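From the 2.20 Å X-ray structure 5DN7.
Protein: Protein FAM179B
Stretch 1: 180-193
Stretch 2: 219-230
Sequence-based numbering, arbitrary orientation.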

ATOM      1  N   LEU A 180      -3.779   9.053  15.562  1.00 18.82           N
ATOM      2  CA  LEU A 180      -4.109   7.690  15.939  1.00 26.54           C
ATOM      3  C   LEU A 180      -5.604   7.427  16.215  1.00 22.15           C
ATOM      4  O   LEU A 180      -6.080   6.344  15.889  1.00 21.27           O
ATOM      5  CB  LEU A 180      -3.268   7.260  17.144  1.00 26.24           C
ATOM      6  CG  LEU A 180      -1.756   7.232  16.943  1.00 25.61           C
ATOM      7  CD1 LEU A 180      -1.121   6.971  18.270  1.00 24.56           C
ATOM      8  CD2 LEU A 180      -1.324   6.173  15.919  1.00 17.20           C
ATOM      9  N   PRO A 181      -6.333   8.384  16.835  1.00 26.30           N
ATOM     10  CA  PRO A 181      -7.795   8.209  16.922  1.00 25.77           C
ATOM     11  C   PRO A 181      -8.452   8.048  15.554  1.00 25.39           C
ATOM     12  O   PRO A 181      -9.258   7.138  15.333  1.00 21.58           O
ATOM     13  CB  PRO A 181      -8.272   9.512  17.589  1.00 25.49           C
ATOM     14  CG  PRO A 181      -7.123   9.919  18.446  1.00 31.32           C
ATOM     15  CD  PRO A 181      -5.869   9.502  17.691  1.00 25.32           C
ATOM     16  N   LYS A 182      -8.085   8.930  14.635  1.00 18.97           N
ATOM     17  CA  LYS A 182      -8.660   8.896  13.308  1.00 25.04           C
ATOM     18  C   LYS A 182      -8.376   7.538  12.699  1.00 25.72           C
ATOM     19  O   LYS A 182      -9.273   6.872  12.191  1.00 20.38           O
ATOM     20  CB  LYS A 182      -8.094  10.018  12.435  1.00 35.43           C
ATOM     21  CG  LYS A 182      -8.737  10.103  11.051  1.00 48.32           C
ATOM     22  CD  LYS A 182      -8.279  11.352  10.283  1.00 55.70           C
ATOM     23  CE  LYS A 182      -6.829  11.214   9.800  1.00 58.66           C
ATOM     24  NZ  LYS A 182      -6.361  12.415   9.023  1.00 58.58           N
ATOM     25  N   LEU A 183      -7.116   7.129  12.812  1.00 20.70           N
ATOM     26  CA  LEU A 183      -6.641   5.877  12.262  1.00 21.32           C
ATOM     27  C   LEU A 183      -7.461   4.712  12.813  1.00 22.97           C
ATOM     28  O   LEU A 183      -7.974   3.896  12.050  1.00 27.42           O
ATOM     29  CB  LEU A 183      -5.150   5.710  12.569  1.00 21.48           C
ATOM     30  CG  LEU A 183      -4.318   4.813  11.667  1.00 26.87           C
ATOM     31  CD1 LEU A 183      -4.597   5.091  10.198  1.00 24.50           C
ATOM     32  CD2 LEU A 183      -2.834   5.036  11.976  1.00 28.47           C
ATOM     33  N   SER A 184      -7.627   4.646  14.128  1.00 16.07           N
ATOM     34  CA  SER A 184      -8.346   3.519  14.700  1.00 20.00           C
ATOM     35  C   SER A 184      -9.832   3.514  14.312  1.00 20.98           C
ATOM     36  O   SER A 184     -10.434   2.442  14.188  1.00 22.68           O
ATOM     37  CB  SER A 184      -8.209   3.504  16.214  1.00 20.57           C
ATOM     38  OG  SER A 184      -8.724   4.685  16.777  1.00 27.04           O
ATOM     39  N   PHE A 185     -10.420   4.692  14.124  1.00 17.10           N
ATOM     40  CA  PHE A 185     -11.806   4.743  13.667  1.00 20.69           C
ATOM     41  C   PHE A 185     -11.922   4.306  12.225  1.00 17.00           C
ATOM     42  O   PHE A 185     -12.910   3.692  11.838  1.00 20.86           O
ATOM     43  CB  PHE A 185     -12.394   6.151  13.832  1.00 24.77           C
ATOM     44  CG  PHE A 185     -12.958   6.411  15.200  1.00 27.47           C
ATOM     45  CD1 PHE A 185     -12.146   6.387  16.320  1.00 26.84           C
ATOM     46  CD2 PHE A 185     -14.295   6.687  15.365  1.00 34.32           C
ATOM     47  CE1 PHE A 185     -12.652   6.617  17.583  1.00 27.80           C
ATOM     48  CE2 PHE A 185     -14.808   6.938  16.627  1.00 40.47           C
ATOM     49  CZ  PHE A 185     -13.977   6.895  17.734  1.00 35.54           C
ATOM     50  N   ASP A 186     -10.920   4.643  11.424  1.00 17.77           N
ATOM     51  CA  ASP A 186     -10.892   4.235  10.027  1.00 22.25           C
ATOM     52  C   ASP A 186     -10.642   2.728   9.898  1.00 24.42           C
ATOM     53  O   ASP A 186     -11.061   2.107   8.921  1.00 21.43           O
ATOM     54  CB  ASP A 186      -9.813   5.001   9.242  1.00 30.13           C
ATOM     55  CG  ASP A 186     -10.213   6.444   8.922  1.00 40.62           C
ATOM     56  OD1 ASP A 186     -11.415   6.793   9.015  1.00 39.02           O
ATOM     57  OD2 ASP A 186      -9.311   7.232   8.542  1.00 42.01           O
ATOM     58  N   LEU A 187      -9.961   2.141  10.878  1.00 17.50           N
ATOM     59  CA  LEU A 187      -9.570   0.726  10.784  1.00 14.36           C
ATOM     60  C   LEU A 187     -10.572  -0.194  11.462  1.00 14.84           C
ATOM     61  O   LEU A 187     -10.643  -1.368  11.150  1.00 20.18           O
ATOM     62  CB  LEU A 187      -8.186   0.503  11.395  1.00 14.94           C
ATOM     63  CG  LEU A 187      -6.968   0.824  10.523  1.00 21.85           C
ATOM     64  CD1 LEU A 187      -5.717   0.658  11.356  1.00 19.33           C
ATOM     65  CD2 LEU A 187      -6.910  -0.104   9.301  1.00 20.53           C
ATOM     66  N   ALA A 188     -11.342   0.344  12.397  1.00 22.05           N
ATOM     67  CA  ALA A 188     -12.306  -0.454  13.149  1.00 16.22           C
ATOM     68  C   ALA A 188     -13.297  -1.274  12.283  1.00 19.26           C
ATOM     69  O   ALA A 188     -13.691  -2.356  12.705  1.00 16.82           O
ATOM     70  CB  ALA A 188     -13.082   0.452  14.110  1.00 17.42           C
ATOM     71  N   PRO A 189     -13.691  -0.786  11.084  1.00 16.48           N
ATOM     72  CA  PRO A 189     -14.595  -1.644  10.305  1.00 16.90           C
ATOM     73  C   PRO A 189     -13.968  -2.967   9.867  1.00 25.12           C
ATOM     74  O   PRO A 189     -14.677  -3.940   9.611  1.00 23.67           O
ATOM     75  CB  PRO A 189     -14.926  -0.787   9.082  1.00 17.02           C
ATOM     76  CG  PRO A 189     -14.755   0.609   9.560  1.00 19.21           C
ATOM     77  CD  PRO A 189     -13.619   0.572  10.512  1.00 16.49           C
ATOM     78  N   ALA A 190     -12.645  -3.011   9.783  1.00 17.98           N
ATOM     79  CA  ALA A 190     -11.989  -4.244   9.382  1.00 15.88           C
ATOM     80  C   ALA A 190     -12.100  -5.296  10.496  1.00 15.56           C
ATOM     81  O   ALA A 190     -11.996  -6.502  10.250  1.00 15.73           O
ATOM     82  CB  ALA A 190     -10.540  -3.970   9.030  1.00 17.19           C
ATOM     83  N   LEU A 191     -12.327  -4.833  11.721  1.00 20.79           N
ATOM     84  CA  LEU A 191     -12.518  -5.727  12.859  1.00 16.46           C
ATOM     85  C   LEU A 191     -13.779  -6.574  12.690  1.00 24.69           C
ATOM     86  O   LEU A 191     -13.871  -7.652  13.258  1.00 22.35           O
ATOM     87  CB  LEU A 191     -12.603  -4.942  14.167  1.00 17.69           C
ATOM     88  CG  LEU A 191     -11.317  -4.285  14.707  1.00 19.21           C
ATOM     89  CD1 LEU A 191     -11.602  -3.451  15.915  1.00 16.78           C
ATOM     90  CD2 LEU A 191     -10.329  -5.361  15.057  1.00 17.37           C
ATOM     91  N   VAL A 192     -14.750  -6.088  11.917  1.00 17.80           N
ATOM     92  CA  VAL A 192     -15.980  -6.842  11.710  1.00 18.91           C
ATOM     93  C   VAL A 192     -16.158  -7.279  10.260  1.00 18.94           C
ATOM     94  O   VAL A 192     -17.273  -7.516   9.820  1.00 19.94           O
ATOM     95  CB  VAL A 192     -17.240  -6.030  12.116  1.00 24.81           C
ATOM     96  CG1 VAL A 192     -17.325  -5.890  13.602  1.00 26.49           C
ATOM     97  CG2 VAL A 192     -17.241  -4.649  11.456  1.00 21.92           C
ATOM     98  N   ASP A 193     -15.061  -7.378   9.520  1.00 22.66           N
ATOM     99  CA  ASP A 193     -15.130  -7.772   8.125  1.00 18.91           C
ATOM    100  C   ASP A 193     -15.656  -9.210   8.043  1.00 26.25           C
ATOM    101  O   ASP A 193     -15.496  -9.985   8.989  1.00 19.36           O
ATOM    102  CB  ASP A 193     -13.752  -7.644   7.471  1.00 18.06           C
ATOM    103  CG  ASP A 193     -13.815  -7.630   5.951  1.00 23.31           C
ATOM    104  OD1 ASP A 193     -13.896  -8.715   5.328  1.00 23.02           O
ATOM    105  OD2 ASP A 193     -13.759  -6.530   5.363  1.00 28.88           O
TER
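Stretch 2, residues 219-230: NVLFKAVDTVEL

Stretch 2 packs along stretch 1 as a second helix running in nearly the same direction. Helix 219-226 crosses helix 180-187 at -29°, and the two axes approach to 8.8 Å. The register advances four residues at a time on both stretches, pairing Pro 181 with Val 220, Phe 185 with Ala 224 and Pro 189 with Val 228; the CA atoms of the middle pair are 5.1 Å apart, against 6.4 Å and 6.1 Å for the outer two. The backbones thus come nearest at Ala 224, whose methyl group leaves little bulk between them.

This close passage is shaped around the Phe 185 ring. The CA-to-CB bond of Phe 185 points sideways, but chi1 of -85° brings the ring back against stretch 2, where Ala 224 CA lies over one face, 4.2 Å from the ring centroid and 18° off its normal, in a CH-pi contact. Around this site the ring meets Val 220, with Phe 185 CE1 4.1 Å from Val 220 CG2, and Thr 227, with Phe 185 CE2 3.5 Å from Thr 227 CG2. The small Ala 224 therefore forms the floor on which the flat ring rests, with larger side chains one turn before and nearly one turn after it.

The Ala 224 methyl in turn nestles against stretch 1, its CB 3.7 Å from Ser 184 O and 4.2 Å from Ala 188 CB. Ala 188 answers with its own small side chain, its CB 3.5 Å from Ala 224 O. At the start of the contact, Val 220 CG2 reaches Pro 181 CB at 3.9 Å. Leu 221 begins by pointing away, yet its end returns, placing CD2 3.6 Å from Ser 184 CB.

Farther along, Val 228 is the main bump of stretch 2 and has the largest covered area of any residue in the contact. Val 228 CG1 packs 3.8 Å from Ala 188 CB, and Val 228 CG2 lies 3.6 Å from Ala 188 O and 4.0 Å from Val 192 CG1, so the branched side chain fills the hollow above the small alanine. Nearby, Leu 191 CD1 touches Val 225 CG2 at 4.0 Å.

No direct hydrogen bond joins the stretches; the fit, burying 571 Å² in all, is largely apolar. Ser 184 OG donates to Pro 181 O (2.9 Å) and Thr 227 OG1 to Ala 224 O (2.7 Å), each within its own stretch. One water bridges the two, donating to Phe 185 O at 2.8 Å and to Thr 227 OG1 at 3.0 Å.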

ATOM      1  N   ASN A 219      -8.497   3.855  25.653  1.00 52.61           N
ATOM      2  CA  ASN A 219      -9.868   4.203  25.828  1.00 54.49           C
ATOM      3  C   ASN A 219     -10.478   4.509  24.468  1.00 44.56           C
ATOM      4  O   ASN A 219     -11.576   4.179  24.214  1.00 48.72           O
ATOM      5  CB  ASN A 219      -9.946   5.417  26.746  1.00 60.44           C
ATOM      6  CG  ASN A 219      -9.589   5.083  28.186  1.00 80.96           C
ATOM      7  OD1 ASN A 219      -9.686   3.944  28.608  1.00 90.43           O
ATOM      8  ND2 ASN A 219      -9.166   6.067  28.938  1.00 88.21           N
ATOM      9  N   VAL A 220      -9.725   5.152  23.621  1.00 36.29           N
ATOM     10  CA  VAL A 220     -10.135   5.584  22.302  1.00 36.46           C
ATOM     11  C   VAL A 220     -10.282   4.378  21.383  1.00 27.31           C
ATOM     12  O   VAL A 220     -11.122   4.390  20.482  1.00 24.98           O
ATOM     13  CB  VAL A 220      -9.134   6.610  21.707  1.00 42.80           C
ATOM     14  CG1 VAL A 220      -7.770   6.007  21.579  1.00 46.48           C
ATOM     15  CG2 VAL A 220      -9.606   7.088  20.359  1.00 44.56           C
ATOM     16  N   LEU A 221      -9.494   3.329  21.641  1.00 24.29           N
ATOM     17  CA  LEU A 221      -9.588   2.088  20.881  1.00 24.02           C
ATOM     18  C   LEU A 221     -10.884   1.383  21.197  1.00 28.58           C
ATOM     19  O   LEU A 221     -11.528   0.790  20.310  1.00 23.75           O
ATOM     20  CB  LEU A 221      -8.417   1.148  21.182  1.00 26.97           C
ATOM     21  CG  LEU A 221      -7.074   1.492  20.555  1.00 29.20           C
ATOM     22  CD1 LEU A 221      -6.060   0.433  20.908  1.00 32.82           C
ATOM     23  CD2 LEU A 221      -7.221   1.607  19.052  1.00 19.20           C
ATOM     24  N   PHE A 222     -11.270   1.433  22.469  1.00 24.54           N
ATOM     25  CA  PHE A 222     -12.560   0.835  22.821  1.00 30.10           C
ATOM     26  C   PHE A 222     -13.757   1.650  22.285  1.00 33.66           C
ATOM     27  O   PHE A 222     -14.803   1.081  21.938  1.00 28.63           O
ATOM     28  CB  PHE A 222     -12.650   0.652  24.330  1.00 37.68           C
ATOM     29  CG  PHE A 222     -11.573  -0.248  24.885  1.00 44.32           C
ATOM     30  CD1 PHE A 222     -11.089  -1.308  24.134  1.00 43.53           C
ATOM     31  CD2 PHE A 222     -11.018  -0.011  26.134  1.00 54.53           C
ATOM     32  CE1 PHE A 222     -10.092  -2.138  24.633  1.00 49.22           C
ATOM     33  CE2 PHE A 222     -10.015  -0.839  26.638  1.00 53.31           C
ATOM     34  CZ  PHE A 222      -9.556  -1.902  25.881  1.00 46.72           C
ATOM     35  N   LYS A 223     -13.619   2.953  22.173  1.00 28.48           N
ATOM     36  CA  LYS A 223     -14.616   3.736  21.512  1.00 23.13           C
ATOM     37  C   LYS A 223     -14.691   3.381  20.031  1.00 25.49           C
ATOM     38  O   LYS A 223     -15.754   3.276  19.497  1.00 25.58           O
ATOM     39  CB  LYS A 223     -14.345   5.218  21.678  1.00 28.00           C
ATOM     40  CG  LYS A 223     -14.273   5.639  23.135  1.00 43.07           C
ATOM     41  CD  LYS A 223     -14.540   7.106  23.355  1.00 58.76           C
ATOM     42  CE  LYS A 223     -13.389   7.797  24.035  1.00 64.39           C
ATOM     43  NZ  LYS A 223     -13.018   9.018  23.285  1.00 68.36           N
ATOM     44  N   ALA A 224     -13.543   3.218  19.393  1.00 20.84           N
ATOM     45  CA  ALA A 224     -13.498   2.767  18.010  1.00 21.74           C
ATOM     46  C   ALA A 224     -14.244   1.437  17.841  1.00 26.95           C
ATOM     47  O   ALA A 224     -15.029   1.287  16.909  1.00 23.84           O
ATOM     48  CB  ALA A 224     -12.061   2.629  17.536  1.00 18.70           C
ATOM     49  N   VAL A 225     -13.994   0.483  18.737  1.00 24.62           N
ATOM     50  CA  VAL A 225     -14.704  -0.788  18.689  1.00 20.16           C
ATOM     51  C   VAL A 225     -16.210  -0.545  18.884  1.00 23.41           C
ATOM     52  O   VAL A 225     -17.045  -1.231  18.288  1.00 23.30           O
ATOM     53  CB  VAL A 225     -14.191  -1.784  19.761  1.00 26.64           C
ATOM     54  CG1 VAL A 225     -15.055  -3.060  19.794  1.00 20.92           C
ATOM     55  CG2 VAL A 225     -12.695  -2.127  19.548  1.00 19.29           C
ATOM     56  N   ASP A 226     -16.561   0.444  19.702  1.00 22.32           N
ATOM     57  CA  ASP A 226     -17.975   0.716  19.928  1.00 26.22           C
ATOM     58  C   ASP A 226     -18.659   1.168  18.649  1.00 27.69           C
ATOM     59  O   ASP A 226     -19.811   0.837  18.433  1.00 27.01           O
ATOM     60  CB  ASP A 226     -18.179   1.771  21.010  1.00 39.90           C
ATOM     61  CG  ASP A 226     -18.101   1.190  22.398  1.00 44.62           C
ATOM     62  OD1 ASP A 226     -18.337  -0.028  22.541  1.00 42.81           O
ATOM     63  OD2 ASP A 226     -17.804   1.954  23.342  1.00 44.97           O
ATOM     64  N   THR A 227     -17.957   1.928  17.806  1.00 26.46           N
ATOM     65  CA  THR A 227     -18.569   2.364  16.545  1.00 30.84           C
ATOM     66  C   THR A 227     -18.893   1.230  15.543  1.00 33.76           C
ATOM     67  O   THR A 227     -19.583   1.462  14.539  1.00 34.53           O
ATOM     68  CB  THR A 227     -17.684   3.401  15.812  1.00 24.49           C
ATOM     69  OG1 THR A 227     -16.548   2.762  15.229  1.00 20.64           O
ATOM     70  CG2 THR A 227     -17.232   4.478  16.768  1.00 22.54           C
ATOM     71  N   VAL A 228     -18.420   0.010  15.787  1.00 32.11           N
ATOM     72  CA  VAL A 228     -18.699  -1.044  14.821  1.00 31.38           C
ATOM     73  C   VAL A 228     -19.354  -2.277  15.428  1.00 30.15           C
ATOM     74  O   VAL A 228     -19.653  -3.207  14.698  1.00 33.18           O
ATOM     75  CB  VAL A 228     -17.425  -1.511  14.071  1.00 20.15           C
ATOM     76  CG1 VAL A 228     -16.754  -0.344  13.356  1.00 21.96           C
ATOM     77  CG2 VAL A 228     -16.477  -2.216  15.010  1.00 19.66           C
ATOM     78  N   GLU A 229     -19.576  -2.310  16.740  1.00 27.87           N
ATOM     79  CA  GLU A 229     -20.288  -3.453  17.310  1.00 34.91           C
ATOM     80  C   GLU A 229     -21.349  -3.116  18.369  1.00 45.47           C
ATOM     81  O   GLU A 229     -22.542  -3.268  18.108  1.00 63.41           O
ATOM     82  CB  GLU A 229     -19.299  -4.457  17.901  1.00 43.14           C
ATOM     83  CG  GLU A 229     -19.998  -5.673  18.528  1.00 49.83           C
ATOM     84  CD  GLU A 229     -19.410  -7.009  18.093  1.00 60.66           C
ATOM     85  OE1 GLU A 229     -19.756  -7.480  16.982  1.00 59.13           O
ATOM     86  OE2 GLU A 229     -18.610  -7.590  18.866  1.00 64.44           O
ATOM     87  N   LEU A 230     -20.933  -2.683  19.556  1.00 49.55           N
ATOM     88  CA  LEU A 230     -21.875  -2.453  20.672  1.00 54.79           C
ATOM     89  C   LEU A 230     -22.542  -3.763  21.103  1.00 61.20           C
ATOM     90  O   LEU A 230     -22.476  -4.149  22.274  1.00 66.82           O
ATOM     91  CB  LEU A 230     -22.965  -1.430  20.310  1.00 43.14           C
ATOM     92  CG  LEU A 230     -22.619   0.034  20.060  1.00 40.52           C
ATOM     93  CD1 LEU A 230     -23.903   0.877  20.000  1.00 37.87           C
ATOM     94  CD2 LEU A 230     -21.671   0.576  21.115  1.00 42.92           C
TER
HETATM   95  O   HOH W   1     -15.491   3.997  12.760  1.00 25.55           O